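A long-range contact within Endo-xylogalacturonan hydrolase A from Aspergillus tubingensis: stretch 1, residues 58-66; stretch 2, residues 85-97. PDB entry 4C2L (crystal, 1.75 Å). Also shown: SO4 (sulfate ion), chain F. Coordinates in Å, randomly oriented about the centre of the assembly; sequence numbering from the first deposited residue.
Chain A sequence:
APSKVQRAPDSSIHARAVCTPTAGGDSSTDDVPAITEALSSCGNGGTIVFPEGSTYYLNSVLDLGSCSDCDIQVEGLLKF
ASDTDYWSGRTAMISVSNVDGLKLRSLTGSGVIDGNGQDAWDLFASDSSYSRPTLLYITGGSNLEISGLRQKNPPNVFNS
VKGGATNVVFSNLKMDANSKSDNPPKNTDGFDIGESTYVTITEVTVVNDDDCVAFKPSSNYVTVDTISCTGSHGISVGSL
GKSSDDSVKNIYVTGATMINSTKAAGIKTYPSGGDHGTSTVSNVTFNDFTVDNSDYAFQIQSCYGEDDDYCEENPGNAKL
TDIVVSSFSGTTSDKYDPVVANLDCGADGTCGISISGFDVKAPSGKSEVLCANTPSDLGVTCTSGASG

Stretch 1, residues 58-66: LNSVLDLGS
Stretch 2 85-97: DYWSGRTAMISVS

How does the helical end of stretch 2 hold stretch 1? Tyr86 (chi1 t, chi2 84°) points toward it, and its OH accepts a hydrogen bond from Val61 N at 3.0 Å, near the ring plane; Asn59 O lies over one ring face. Trp87 (chi1 m, chi2 114°) starts sideways, but its indole reaches Val61 (chi1 t), CZ3 lying 3.7 Å from Val61 CG2.

How does the turn after the helix bring stretch 2 back to stretch 1? A type II turn runs from Trp87 to Arg90, closed by Arg90 N to Trp87 O at 2.9 Å; Gly89 takes phi/psi 71/5. Val61 CG2 then meets Arg90 CD at 4.0 Å and Ala92 O at 3.3 Å, while Arg90 NH1 and Thr91 N bind a sulfate.

How do the backbones pair from the corner at Met93 and Ile94 onward? They run parallel, Leu62 beside Ile94 (-112/118) and Asp63 beside Ser95 (-106/124), each with CA atoms 4.8 Å apart. Leu62 N donates to Met93 O (2.8 Å), Ser95 N to Leu62 O (2.9 Å) and Leu64 N to Ser95 O (2.9 Å), so Leu62 bonds to the residues before and after Ile94, and Ser95 to those before and after Asp63, the pattern of a parallel pair.

Which side chains flank this ladder? Ile94 (m, t) packs CG2 against CD1 of Leu64 (m, t) at 3.6 Å, burying apolar surface. On the Asp63–Ser95 face, both chi1 t, water 2 bridges Asp63 OD2 and Ser95 OG, 2.4 Å from each. Val96 CG2 lies 3.9 Å from Leu64 CD1.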

ATOM      1  N   LEU A  58      -5.271  10.664  20.898  1.00 12.54           N
ATOM      2  CA  LEU A  58      -3.883  10.258  20.874  1.00 12.68           C
ATOM      3  C   LEU A  58      -3.098  11.428  20.317  1.00 12.53           C
ATOM      4  O   LEU A  58      -3.161  11.713  19.124  1.00 12.89           O
ATOM      5  CB  LEU A  58      -3.719   9.010  19.994  1.00 13.23           C
ATOM      6  CG  LEU A  58      -4.184   7.664  20.594  1.00 14.77           C
ATOM      7  CD1 LEU A  58      -5.636   7.646  20.992  1.00 15.93           C
ATOM      8  CD2 LEU A  58      -3.935   6.565  19.573  1.00 14.66           C
ATOM      9  N   ASN A  59      -2.367  12.122  21.175  1.00 11.92           N
ATOM     10  CA  ASN A  59      -1.733  13.372  20.751  1.00 11.87           C
ATOM     11  C   ASN A  59      -0.218  13.242  20.566  1.00 11.84           C
ATOM     12  O   ASN A  59       0.511  14.250  20.458  1.00 12.15           O
ATOM     13  CB  ASN A  59      -2.057  14.477  21.755  1.00 12.94           C
ATOM     14  CG  ASN A  59      -3.537  14.773  21.834  1.00 13.65           C
ATOM     15  OD1 ASN A  59      -4.307  14.379  20.955  1.00 14.18           O
ATOM     16  ND2 ASN A  59      -3.951  15.463  22.904  1.00 13.94           N
ATOM     17  N   SER A  60       0.235  11.994  20.496  1.00 11.68           N
ATOM     18  CA  SER A  60       1.647  11.677  20.317  1.00 11.52           C
ATOM     19  C   SER A  60       1.768  10.284  19.733  1.00 11.47           C
ATOM     20  O   SER A  60       0.753   9.580  19.591  1.00 10.96           O
ATOM     21  CB  SER A  60       2.358  11.750  21.668  1.00 12.30           C
ATOM     22  OG  SER A  60       1.767  10.857  22.595  1.00 13.06           O
ATOM     23  N   VAL A  61       2.993   9.873  19.398  1.00 11.17           N
ATOM     24  CA  VAL A  61       3.217   8.522  18.861  1.00 11.02           C
ATOM     25  C   VAL A  61       2.747   7.472  19.864  1.00 11.35           C
ATOM     26  O   VAL A  61       3.085   7.569  21.048  1.00 11.62           O
ATOM     27  CB  VAL A  61       4.710   8.290  18.587  1.00 11.10           C
ATOM     28  CG1 VAL A  61       4.964   6.829  18.203  1.00 10.92           C
ATOM     29  CG2 VAL A  61       5.198   9.250  17.502  1.00 11.11           C
ATOM     30  N   LEU A  62       1.976   6.493  19.399  1.00 11.14           N
ATOM     31  CA  LEU A  62       1.563   5.359  20.236  1.00 12.03           C
ATOM     32  C   LEU A  62       2.474   4.185  19.935  1.00 12.70           C
ATOM     33  O   LEU A  62       2.444   3.629  18.837  1.00 12.50           O
ATOM     34  CB  LEU A  62       0.113   4.956  19.934  1.00 12.48           C
ATOM     35  CG  LEU A  62      -0.411   3.715  20.661  1.00 13.04           C
ATOM     36  CD1 LEU A  62      -0.293   3.869  22.168  1.00 13.45           C
ATOM     37  CD2 LEU A  62      -1.864   3.460  20.266  1.00 13.48           C
ATOM     38  N   ASP A  63       3.296   3.828  20.909  1.00 13.09           N
ATOM     39  CA  ASP A  63       4.273   2.776  20.723  1.00 14.45           C
ATOM     40  C   ASP A  63       3.730   1.499  21.354  1.00 14.68           C
ATOM     41  O   ASP A  63       3.403   1.486  22.543  1.00 15.22           O
ATOM     42  CB  ASP A  63       5.596   3.200  21.372  1.00 16.49           C
ATOM     43  CG  ASP A  63       6.738   2.302  20.983  1.00 18.47           C
ATOM     44  OD1 ASP A  63       6.652   1.097  21.297  1.00 19.17           O
ATOM     45  OD2 ASP A  63       7.718   2.794  20.368  1.00 20.72           O
ATOM     46  N   LEU A  64       3.592   0.449  20.555  1.00 14.32           N
ATOM     47  CA  LEU A  64       2.994  -0.811  21.022  1.00 14.00           C
ATOM     48  C   LEU A  64       4.039  -1.849  21.445  1.00 14.50           C
ATOM     49  O   LEU A  64       3.727  -3.039  21.591  1.00 14.57           O
ATOM     50  CB  LEU A  64       2.061  -1.394  19.949  1.00 14.09           C
ATOM     51  CG  LEU A  64       0.888  -0.498  19.531  1.00 14.27           C
ATOM     52  CD1 LEU A  64      -0.029  -1.259  18.565  1.00 14.23           C
ATOM     53  CD2 LEU A  64       0.101  -0.005  20.743  1.00 14.25           C
ATOM     54  N   GLY A  65       5.254  -1.380  21.700  1.00 15.58           N
ATOM     55  CA  GLY A  65       6.380  -2.277  21.938  1.00 16.60           C
ATOM     56  C   GLY A  65       6.266  -3.201  23.138  1.00 17.11           C
ATOM     57  O   GLY A  65       6.944  -4.217  23.182  1.00 19.00           O
ATOM     58  N   SER A  66       5.424  -2.885  24.112  1.00 17.69           N
ATOM     59  CA  SER A  66       5.333  -3.759  25.291  1.00 19.33           C
ATOM     60  C   SER A  66       4.411  -4.961  25.056  1.00 19.76           C
ATOM     61  O   SER A  66       4.241  -5.811  25.925  1.00 19.81           O
ATOM     62  CB  SER A  66       4.910  -2.969  26.523  1.00 21.05           C
ATOM     63  OG  SER A  66       3.591  -2.528  26.356  1.00 23.68           O
ATOM     64  N   ASP A  85       3.046  20.348  13.502  1.00 14.81           N
ATOM     65  CA  ASP A  85       4.390  20.603  14.015  1.00 15.58           C
ATOM     66  C   ASP A  85       4.914  19.362  14.731  1.00 14.68           C
ATOM     67  O   ASP A  85       6.092  19.008  14.603  1.00 16.16           O
ATOM     68  CB  ASP A  85       4.394  21.772  15.014  1.00 17.76           C
ATOM     69  CG  ASP A  85       4.323  23.144  14.346  1.00 21.23           C
ATOM     70  OD1 ASP A  85       4.383  23.252  13.106  1.00 22.57           O
ATOM     71  OD2 ASP A  85       4.210  24.138  15.098  1.00 23.80           O
ATOM     72  N   TYR A  86       4.050  18.711  15.510  1.00 14.07           N
ATOM     73  CA  TYR A  86       4.482  17.513  16.233  1.00 12.82           C
ATOM     74  C   TYR A  86       4.847  16.371  15.268  1.00 12.61           C
ATOM     75  O   TYR A  86       5.895  15.722  15.405  1.00 12.09           O
ATOM     76  CB  TYR A  86       3.415  17.049  17.236  1.00 12.92           C
ATOM     77  CG  TYR A  86       3.798  15.746  17.886  1.00 12.59           C
ATOM     78  CD1 TYR A  86       4.651  15.722  19.005  1.00 12.68           C
ATOM     79  CD2 TYR A  86       3.360  14.512  17.351  1.00 12.03           C
ATOM     80  CE1 TYR A  86       5.030  14.518  19.583  1.00 12.19           C
ATOM     81  CE2 TYR A  86       3.739  13.316  17.921  1.00 12.16           C
ATOM     82  CZ  TYR A  86       4.562  13.315  19.034  1.00 12.40           C
ATOM     83  OH  TYR A  86       4.922  12.117  19.596  1.00 11.93           O
ATOM     84  N   TRP A  87       3.974  16.119  14.301  1.00 11.69           N
ATOM     85  CA  TRP A  87       4.149  14.976  13.402  1.00 11.69           C
ATOM     86  C   TRP A  87       5.211  15.172  12.366  1.00 11.82           C
ATOM     87  O   TRP A  87       5.647  14.202  11.732  1.00 11.27           O
ATOM     88  CB  TRP A  87       2.814  14.651  12.717  1.00 11.56           C
ATOM     89  CG  TRP A  87       1.829  14.108  13.704  1.00 11.66           C
ATOM     90  CD1 TRP A  87       0.635  14.683  14.141  1.00 12.12           C
ATOM     91  CD2 TRP A  87       1.951  12.859  14.451  1.00 12.00           C
ATOM     92  NE1 TRP A  87       0.025  13.877  15.081  1.00 12.29           N
ATOM     93  CE2 TRP A  87       0.762  12.770  15.309  1.00 12.06           C
ATOM     94  CE3 TRP A  87       2.892  11.840  14.496  1.00 12.31           C
ATOM     95  CZ2 TRP A  87       0.548  11.691  16.160  1.00 12.09           C
ATOM     96  CZ3 TRP A  87       2.658  10.750  15.350  1.00 12.02           C
ATOM     97  CH2 TRP A  87       1.515  10.684  16.163  1.00 12.37           C
ATOM     98  N   SER A  88       5.652  16.414  12.187  1.00 12.76           N
ATOM     99  CA  SER A  88       6.644  16.740  11.157  1.00 13.48           C
ATOM    100  C   SER A  88       7.880  15.819  11.203  1.00 13.60           C
ATOM    101  O   SER A  88       8.587  15.771  12.211  1.00 14.28           O
ATOM    102  CB  SER A  88       7.090  18.206  11.310  1.00 14.19           C
ATOM    103  OG  SER A  88       7.954  18.551  10.246  1.00 15.56           O
ATOM    104  N   GLY A  89       8.127  15.105  10.108  1.00 13.52           N
ATOM    105  CA  GLY A  89       9.283  14.222   9.985  1.00 13.44           C
ATOM    106  C   GLY A  89       9.254  12.945  10.817  1.00 13.46           C
ATOM    107  O   GLY A  89      10.244  12.203  10.850  1.00 14.23           O
ATOM    108  N   ARG A  90       8.147  12.686  11.506  1.00 12.31           N
ATOM    109  CA  ARG A  90       8.050  11.486  12.321  1.00 11.91           C
ATOM    110  C   ARG A  90       7.758  10.256  11.472  1.00 11.78           C
ATOM    111  O   ARG A  90       7.056  10.333  10.465  1.00 11.39           O
ATOM    112  CB  ARG A  90       6.995  11.650  13.422  1.00 11.50           C
ATOM    113  CG  ARG A  90       7.412  12.684  14.463  1.00 11.67           C
ATOM    114  CD  ARG A  90       6.622  12.522  15.756  1.00 11.63           C
ATOM    115  NE  ARG A  90       7.099  13.479  16.760  1.00 11.61           N
ATOM    116  CZ  ARG A  90       8.177  13.295  17.531  1.00 11.55           C
ATOM    117  NH1 ARG A  90       8.916  12.186  17.437  1.00 11.19           N
ATOM    118  NH2 ARG A  90       8.518  14.247  18.391  1.00 11.74           N
ATOM    119  N   THR A  91       8.289   9.114  11.898  1.00 11.68           N
ATOM    120  CA  THR A  91       8.133   7.875  11.155  1.00 11.84           C
ATOM    121  C   THR A  91       6.724   7.285  11.232  1.00 11.40           C
ATOM    122  O   THR A  91       6.157   6.884  10.211  1.00 10.90           O
ATOM    123  CB  THR A  91       9.171   6.848  11.640  1.00 13.00           C
ATOM    124  OG1 THR A  91      10.470   7.340  11.289  1.00 14.58           O
ATOM    125  CG2 THR A  91       8.948   5.471  10.985  1.00 12.80           C
ATOM    126  N   ALA A  92       6.179   7.208  12.448  1.00 11.57           N
ATOM    127  CA  ALA A  92       5.003   6.376  12.717  1.00 10.91           C
ATOM    128  C   ALA A  92       4.050   7.074  13.679  1.00 10.98           C
ATOM    129  O   ALA A  92       4.486   7.760  14.604  1.00 10.76           O
ATOM    130  CB  ALA A  92       5.444   5.068  13.343  1.00 11.34           C
ATOM    131  N   MET A  93       2.751   6.890  13.455  1.00 10.24           N
ATOM    132  CA  MET A  93       1.761   7.325  14.438  1.00 10.33           C
ATOM    133  C   MET A  93       1.518   6.196  15.428  1.00 10.63           C
ATOM    134  O   MET A  93       1.474   6.430  16.639  1.00 10.70           O
ATOM    135  CB  MET A  93       0.479   7.712  13.717  1.00 10.37           C
ATOM    136  CG  MET A  93       0.768   8.761  12.653  1.00 10.54           C
ATOM    137  SD  MET A  93      -0.701   9.288  11.761  1.00 12.33           S
ATOM    138  CE  MET A  93      -1.451  10.351  12.978  1.00 11.81           C
ATOM    139  N   ILE A  94       1.331   4.978  14.914  1.00 10.53           N
ATOM    140  CA  ILE A  94       1.349   3.773  15.747  1.00 10.81           C
ATOM    141  C   ILE A  94       2.588   2.980  15.351  1.00 11.72           C
ATOM    142  O   ILE A  94       2.726   2.560  14.190  1.00 11.38           O
ATOM    143  CB  ILE A  94       0.090   2.888  15.545  1.00 10.84           C
ATOM    144  CG1 ILE A  94      -1.172   3.697  15.842  1.00 10.95           C
ATOM    145  CG2 ILE A  94       0.152   1.658  16.440  1.00 11.02           C
ATOM    146  CD1 ILE A  94      -2.453   2.991  15.397  1.00 11.48           C
ATOM    147  N   SER A  95       3.497   2.803  16.310  1.00 12.03           N
ATOM    148  CA  SER A  95       4.787   2.151  16.021  1.00 12.76           C
ATOM    149  C   SER A  95       4.777   0.731  16.592  1.00 13.14           C
ATOM    150  O   SER A  95       4.515   0.536  17.784  1.00 12.78           O
ATOM    151  CB  SER A  95       5.943   2.968  16.601  1.00 13.57           C
ATOM    152  OG  SER A  95       7.161   2.223  16.517  1.00 15.85           O
ATOM    153  N   VAL A  96       5.037  -0.258  15.732  1.00 12.86           N
ATOM    154  CA  VAL A  96       5.006  -1.665  16.135  1.00 13.30           C
ATOM    155  C   VAL A  96       6.368  -2.225  15.751  1.00 13.12           C
ATOM    156  O   VAL A  96       6.559  -2.732  14.640  1.00 12.64           O
ATOM    157  CB  VAL A  96       3.853  -2.446  15.453  1.00 12.82           C
ATOM    158  CG1 VAL A  96       3.745  -3.864  16.012  1.00 13.46           C
ATOM    159  CG2 VAL A  96       2.516  -1.726  15.657  1.00 13.83           C
ATOM    160  N   SER A  97       7.324  -2.084  16.665  1.00 14.10           N
ATOM    161  CA  SER A  97       8.712  -2.417  16.366  1.00 14.24           C
ATOM    162  C   SER A  97       9.133  -3.662  17.125  1.00 15.13           C
ATOM    163  O   SER A  97       9.078  -3.682  18.359  1.00 14.83           O
ATOM    164  CB  SER A  97       9.627  -1.250  16.753  1.00 15.45           C
ATOM    165  OG  SER A  97      10.965  -1.514  16.347  1.00 17.91           O
TER
HETATM  166  S   SO4 F1408      10.238   9.891  15.184  1.00 17.00           S
HETATM  167  O1  SO4 F1408      10.678  11.236  14.734  1.00 17.57           O
HETATM  168  O2  SO4 F1408      11.195   9.430  16.216  1.00 16.23           O
HETATM  169  O3  SO4 F1408      10.253   8.987  14.014  1.00 16.07           O
HETATM  170  O4  SO4 F1408       8.881   9.964  15.779  1.00 14.79           O
HETATM  171  O   HOH W   1       6.827  -0.875  19.082  1.00 22.42           O
HETATM  172  O   HOH W   2       8.372   1.423  18.477  1.00 31.25           O